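Local coordinates for extracellular ligand-binding receptor (Rhodopseudomonas palustris, PDB 3SG0), which binds benzoylformate (phenylglyoxylate) and probably serves as the solute-binding protein of a transport system for aromatic acids, at residues 192-197 and 207-212; 230-235 and 259-264. All coordinates share one frame; numbering follows the deposited sequence. Where two conformers were deposited one is given.

After the earlier strands and helices, the chain runs along strand 189-196, turns through a short loop and enters helix 204-212; contact 1 closes this small loop where the helix lies back against the strand that leads to it. Next come strand 217-221 and helix 228-236, then strand 242-244 and helix 252-258, and contact 2 joins helix 228-236 to the loop that leaves the last of these helices. The two loops follow in series, neither crossing nor enclosing the other. Helices 204-212 and 228-236 also touch directly, Val-207 packing on Ala-233 and Leu-234. Tyr-196 of the strand reaches Pro-230, so the two contacts meet along helix 228-236.

Contact 1. Residues 192-197 and 207-212; sequences THEVYA and VLKIIA
Ile-210 carries the apolar part of this contact, lying against Thr-192 and the root of the Glu-194 side chain. Its CG1 comes within 3.5 Å of Thr-192 OG1 and 4.0 Å of Thr-192 CG2, the two side chains lying roughly perpendicular. Thr-192 CG2 is anti to its own carbonyl carbon, while OG1 sits between the backbone N and that carbon (chi1 63°). The hydroxyl meets the isoleucine only by packing; its polar partner is the carbonyl O of Tyr-164 on the neighbouring strand 161-167. Farther along, Glu-194 CG stands 4.1 Å from Ile-210 CG1, where the two chains run side by side, pointing opposite ways.

Strand 189-196 is an outermost strand of the four-stranded parallel sheet, and helix 204-212 comes back over it before the chain enters strand 217-221. Together the three form a beta-alpha-beta crossover that skips over strand 161-167, within a lobe of the periplasmic binding protein fold. Ile-210 and Glu-194 both also touch Ile-165 of that middle strand.

The polar part is a water-mediated pairing of Glu-194 with Lys-209. A bend at chi2 (-60°) folds CD of Glu-194 round, and its carboxylate oxygens lie against CD of the lysine, whose chain is extended beyond CG and runs across the glutamate. Lys-209 CD lies 3.6 Å from Glu-194 OE2, whereas NZ has run on past the carboxylate and stands 4.6 Å from OE1, a separation at which the opposite charges probably still attract. Two waters span it: one donates to Glu-194 OE1 at 2.8 Å, the other to OE2 at 2.7 Å, and both accept from Lys-209 NZ, the second at the longer distance of 3.2 Å.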
loop_
_atom_site.group_PDB
_atom_site.type_symbol
_atom_site.label_atom_id
_atom_site.label_comp_id
_atom_site.label_asym_id
_atom_site.label_seq_id
_atom_site.Cartn_x
_atom_site.Cartn_y
_atom_site.Cartn_z
ATOM N N THR A 192 -1.150 6.245 -24.786
ATOM C CA THR A 192 -1.519 7.508 -24.147
ATOM C C THR A 192 -0.799 7.668 -22.828
ATOM O O THR A 192 -0.212 6.721 -22.302
ATOM C CB THR A 192 -3.035 7.618 -23.839
ATOM O OG1 THR A 192 -3.421 6.607 -22.897
ATOM C CG2 THR A 192 -3.878 7.509 -25.095
ATOM N N HIS A 193 -0.876 8.881 -22.291
ATOM C CA HIS A 193 -0.472 9.166 -20.925
ATOM C C HIS A 193 -1.531 10.089 -20.327
ATOM O O HIS A 193 -1.279 11.271 -20.085
ATOM C CB HIS A 193 0.909 9.827 -20.894
ATOM C CG HIS A 193 1.426 10.094 -19.512
ATOM N ND1 HIS A 193 2.597 10.781 -19.279
ATOM C CD2 HIS A 193 0.939 9.758 -18.293
ATOM C CE1 HIS A 193 2.807 10.864 -17.977
ATOM N NE2 HIS A 193 1.811 10.258 -17.357
ATOM N N GLU A 194 -2.729 9.551 -20.114
ATOM C CA GLU A 194 -3.820 10.340 -19.549
ATOM C C GLU A 194 -3.747 10.283 -18.038
ATOM O O GLU A 194 -3.324 9.269 -17.460
ATOM C CB GLU A 194 -5.174 9.827 -20.033
ATOM C CG GLU A 194 -5.397 10.009 -21.528
ATOM C CD GLU A 194 -5.326 11.460 -21.956
ATOM O OE1 GLU A 194 -6.033 12.298 -21.367
ATOM O OE2 GLU A 194 -4.554 11.770 -22.888
ATOM N N VAL A 195 -4.176 11.363 -17.397
ATOM C CA VAL A 195 -4.176 11.427 -15.946
ATOM C C VAL A 195 -5.482 12.022 -15.423
ATOM O O VAL A 195 -6.213 12.695 -16.154
ATOM C CB VAL A 195 -2.969 12.239 -15.402
ATOM C CG1 VAL A 195 -1.647 11.581 -15.801
ATOM C CG2 VAL A 195 -3.025 13.688 -15.858
ATOM N N TYR A 196 -5.765 11.763 -14.152
ATOM C CA TYR A 196 -6.887 12.380 -13.470
ATOM C C TYR A 196 -6.564 12.535 -12.005
ATOM O O TYR A 196 -5.671 11.858 -11.482
ATOM C CB TYR A 196 -8.191 11.607 -13.680
ATOM C CG TYR A 196 -8.387 10.290 -12.947
ATOM C CD1 TYR A 196 -9.421 10.143 -12.024
ATOM C CD2 TYR A 196 -7.614 9.174 -13.248
ATOM C CE1 TYR A 196 -9.658 8.934 -11.387
ATOM C CE2 TYR A 196 -7.841 7.959 -12.615
ATOM C CZ TYR A 196 -8.868 7.846 -11.692
ATOM O OH TYR A 196 -9.095 6.624 -11.082
ATOM N N ALA A 197 -7.279 13.444 -11.348
ATOM C CA ALA A 197 -7.118 13.660 -9.921
ATOM C C ALA A 197 -8.084 12.767 -9.156
ATOM O O ALA A 197 -9.158 12.431 -9.647
ATOM C CB ALA A 197 -7.329 15.116 -9.574
ATOM N N VAL A 207 -10.827 9.147 -21.429
ATOM C CA VAL A 207 -11.265 7.856 -21.927
ATOM C C VAL A 207 -11.562 7.903 -23.427
ATOM O O VAL A 207 -11.222 6.978 -24.161
ATOM C CB VAL A 207 -12.464 7.338 -21.106
ATOM C CG1 VAL A 207 -13.219 6.250 -21.851
ATOM C CG2 VAL A 207 -11.982 6.852 -19.741
ATOM N N LEU A 208 -12.181 8.983 -23.891
ATOM C CA LEU A 208 -12.389 9.128 -25.331
ATOM C C LEU A 208 -11.057 9.125 -26.087
ATOM O O LEU A 208 -10.935 8.495 -27.141
ATOM C CB LEU A 208 -13.201 10.385 -25.648
ATOM C CG LEU A 208 -14.677 10.309 -25.258
ATOM C CD1 LEU A 208 -15.356 11.664 -25.430
ATOM C CD2 LEU A 208 -15.397 9.238 -26.063
ATOM N N LYS A 209 -10.056 9.818 -25.553
ATOM C CA LYS A 209 -8.737 9.839 -26.181
ATOM C C LYS A 209 -8.121 8.443 -26.233
ATOM O O LYS A 209 -7.556 8.035 -27.252
ATOM C CB LYS A 209 -7.800 10.811 -25.463
ATOM C CG LYS A 209 -8.119 12.268 -25.729
ATOM C CD LYS A 209 -7.163 13.196 -25.000
ATOM C CE LYS A 209 -7.508 14.653 -25.274
ATOM N NZ LYS A 209 -6.578 15.592 -24.588
ATOM N N ILE A 210 -8.226 7.708 -25.132
ATOM C CA ILE A 210 -7.716 6.348 -25.096
ATOM C C ILE A 210 -8.412 5.480 -26.133
ATOM O O ILE A 210 -7.761 4.780 -26.910
ATOM C CB ILE A 210 -7.871 5.743 -23.692
ATOM C CG1 ILE A 210 -6.918 6.449 -22.725
ATOM C CG2 ILE A 210 -7.593 4.247 -23.717
ATOM C CD1 ILE A 210 -7.181 6.167 -21.260
ATOM N N ILE A 211 -9.736 5.526 -26.150
ATOM C CA ILE A 211 -10.498 4.718 -27.089
ATOM C C ILE A 211 -10.137 5.041 -28.541
ATOM O O ILE A 211 -10.044 4.140 -29.375
ATOM C CB ILE A 211 -12.006 4.846 -26.822
ATOM C CG1 ILE A 211 -12.360 4.061 -25.555
ATOM C CG2 ILE A 211 -12.817 4.346 -28.017
ATOM C CD1 ILE A 211 -13.767 4.283 -25.041
ATOM N N ALA A 212 -9.888 6.315 -28.830
ATOM C CA ALA A 212 -9.541 6.728 -30.192
ATOM C C ALA A 212 -8.215 6.138 -30.682
ATOM O O ALA A 212 -7.990 6.041 -31.895
ATOM C CB ALA A 212 -9.529 8.252 -30.304
HETATM O O HOH W 1 -7.162 14.760 -21.918
HETATM O O HOH W 2 -3.892 14.371 -23.390
#

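Contact 2. Residues 230-235 and 259-264; sequences PQKALR and GKDVEG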
loop_
_atom_site.group_PDB
_atom_site.type_symbol
_atom_site.label_atom_id
_atom_site.label_comp_id
_atom_site.label_asym_id
_atom_site.label_seq_id
_atom_site.Cartn_x
_atom_site.Cartn_y
_atom_site.Cartn_z
ATOM N N PRO A 230 -12.696 5.161 -14.080
ATOM C CA PRO A 230 -12.162 4.966 -15.436
ATOM C C PRO A 230 -12.522 3.614 -16.052
ATOM O O PRO A 230 -12.701 3.534 -17.265
ATOM C CB PRO A 230 -10.642 5.096 -15.252
ATOM C CG PRO A 230 -10.415 4.898 -13.771
ATOM C CD PRO A 230 -11.633 5.445 -13.098
ATOM N N GLN A 231 -12.619 2.566 -15.238
ATOM C CA GLN A 231 -12.953 1.255 -15.776
ATOM C C GLN A 231 -14.406 1.216 -16.263
ATOM O O GLN A 231 -14.684 0.734 -17.361
ATOM C CB GLN A 231 -12.664 0.147 -14.755
ATOM C CG GLN A 231 -12.973 -1.239 -15.296
ATOM C CD GLN A 231 -11.996 -2.301 -14.841
ATOM O OE1 GLN A 231 -11.128 -2.066 -14.000
ATOM N NE2 GLN A 231 -12.130 -3.487 -15.420
ATOM N N LYS A 232 -15.326 1.730 -15.456
ATOM C CA LYS A 232 -16.717 1.834 -15.883
ATOM C C LYS A 232 -16.865 2.720 -17.115
ATOM O O LYS A 232 -17.643 2.410 -18.017
ATOM C CB LYS A 232 -17.605 2.358 -14.752
ATOM C CG LYS A 232 -17.886 1.343 -13.662
ATOM C CD LYS A 232 -18.924 1.859 -12.671
ATOM C CE LYS A 232 -20.334 1.476 -13.081
ATOM N NZ LYS A 232 -20.573 0.013 -12.917
ATOM N N ALA A 233 -16.135 3.827 -17.159
ATOM C CA ALA A 233 -16.243 4.738 -18.294
ATOM C C ALA A 233 -15.770 4.070 -19.579
ATOM O O ALA A 233 -16.400 4.211 -20.629
ATOM C CB ALA A 233 -15.464 6.019 -18.025
ATOM N N LEU A 234 -14.674 3.324 -19.502
ATOM C CA LEU A 234 -14.197 2.584 -20.661
ATOM C C LEU A 234 -15.248 1.585 -21.139
ATOM O O LEU A 234 -15.547 1.510 -22.336
ATOM C CB LEU A 234 -12.889 1.867 -20.331
ATOM C CG LEU A 234 -11.645 2.757 -20.327
ATOM C CD1 LEU A 234 -10.537 2.135 -19.505
ATOM C CD2 LEU A 234 -11.180 3.022 -21.757
ATOM N N ARG A 235 -15.815 0.818 -20.211
ATOM C CA ARG A 235 -16.796 -0.192 -20.589
ATOM C C ARG A 235 -18.060 0.445 -21.160
ATOM O O ARG A 235 -18.610 -0.035 -22.158
ATOM C CB ARG A 235 -17.140 -1.110 -19.411
ATOM C CG ARG A 235 -15.985 -1.987 -18.936
ATOM C CD ARG A 235 -15.544 -2.972 -20.012
ATOM N NE ARG A 235 -14.563 -3.926 -19.497
ATOM C CZ ARG A 235 -13.490 -4.333 -20.168
ATOM N NH1 ARG A 235 -13.256 -3.878 -21.391
ATOM N NH2 ARG A 235 -12.648 -5.200 -19.613
ATOM N N GLY A 259 -18.824 -3.897 -9.880
ATOM C CA GLY A 259 -19.750 -4.862 -10.444
ATOM C C GLY A 259 -19.219 -5.555 -11.686
ATOM O O GLY A 259 -18.033 -5.881 -11.774
ATOM N N LYS A 260 -20.097 -5.769 -12.662
ATOM C CA LYS A 260 -19.725 -6.498 -13.869
ATOM C C LYS A 260 -18.631 -5.787 -14.663
ATOM O O LYS A 260 -17.863 -6.427 -15.378
ATOM C CB LYS A 260 -20.953 -6.752 -14.751
ATOM C CG LYS A 260 -21.404 -5.553 -15.572
ATOM C CD LYS A 260 -22.736 -5.832 -16.257
ATOM C CE LYS A 260 -23.054 -4.795 -17.322
ATOM N NZ LYS A 260 -22.208 -4.965 -18.536
ATOM N N ASP A 261 -18.548 -4.469 -14.526
ATOM C CA ASP A 261 -17.551 -3.708 -15.276
ATOM C C ASP A 261 -16.107 -4.000 -14.858
ATOM O O ASP A 261 -15.182 -3.808 -15.653
ATOM C CB ASP A 261 -17.821 -2.208 -15.184
ATOM C CG ASP A 261 -19.104 -1.799 -15.886
ATOM O OD1 ASP A 261 -19.453 -2.407 -16.922
ATOM O OD2 ASP A 261 -19.767 -0.863 -15.398
ATOM N N VAL A 262 -15.910 -4.460 -13.623
ATOM C CA VAL A 262 -14.556 -4.774 -13.159
ATOM C C VAL A 262 -14.247 -6.267 -13.152
ATOM O O VAL A 262 -13.115 -6.672 -12.873
ATOM C CB VAL A 262 -14.223 -4.127 -11.792
ATOM C CG1 VAL A 262 -14.404 -2.615 -11.874
ATOM C CG2 VAL A 262 -15.058 -4.736 -10.666
ATOM N N GLU A 263 -15.240 -7.092 -13.465
ATOM C CA GLU A 263 -14.999 -8.517 -13.623
ATOM C C GLU A 263 -13.884 -8.718 -14.647
ATOM O O GLU A 263 -13.864 -8.070 -15.697
ATOM C CB GLU A 263 -16.283 -9.223 -14.065
ATOM C CG GLU A 263 -16.148 -10.718 -14.292
ATOM C CD GLU A 263 -16.026 -11.511 -13.002
ATOM O OE1 GLU A 263 -16.191 -10.923 -11.911
ATOM O OE2 GLU A 263 -15.763 -12.731 -13.088
ATOM N N GLY A 264 -12.941 -9.597 -14.325
ATOM C CA GLY A 264 -11.845 -9.883 -15.226
ATOM C C GLY A 264 -10.641 -8.968 -15.092
ATOM O O GLY A 264 -9.616 -9.220 -15.724
HETATM O O HOH W 3 -12.191 -6.075 -16.737
HETATM O O HOH W 4 -15.556 -6.122 -17.607
#
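Asp-261 CG is anti to its own carbonyl carbon (chi1 -67°), and the carboxylate so placed lies against Lys-232 and Arg-235, one turn apart on helix 228-236. Lys-232 bends at chi3 (91°) and again at chi4, and its chain curls round Asp-261 OD2: CG is 3.4 Å from that oxygen, CE 3.3 Å, and NZ closes a salt bridge to it at 2.8 Å. The ammonium approaches OD2 from the anti side, 26° out of the carboxylate plane. The other oxygen, OD1, rests against the aliphatic base of Arg-235, 3.6 Å from CB. Arginine and aspartate lie alongside with their ends pointing opposite ways, and the guanidinium heads away from the carboxylate, past Asp-261 O, although its positive charge may still help stabilise the anion.

Helix 228-236 packs on strands 217-221 and 242-244 of the parallel sheet in this beta-alpha lobe of the binding protein. The loop 259-264 follows the next helix, 252-258, and leads to strand 266-269, so the contact joins helix 228-236 to the connection between these two. Phe-254 of that next helix touches both Gln-231 and Val-262.

Gln-231, with CG anti to its backbone N, bends at chi2 and brings its amide to the loop backbone. Its NE2 makes a weak, bent bond to Asp-261 O at 3.1 Å, while OE1 accepts from Gln-245. Its amide carbon, CD, packs 3.8 Å from Val-262 CG1, the valine lying across the glutamine. Beyond them the guanidinium reaches the loop through water: NH2 gives to a water in its plane, at its edge, which donates to Glu-263 O at 2.8 Å, and NE gives to a second water. NH1 donates to the carbonyls of Phe-239 and Gly-241, in the turn that follows the helix.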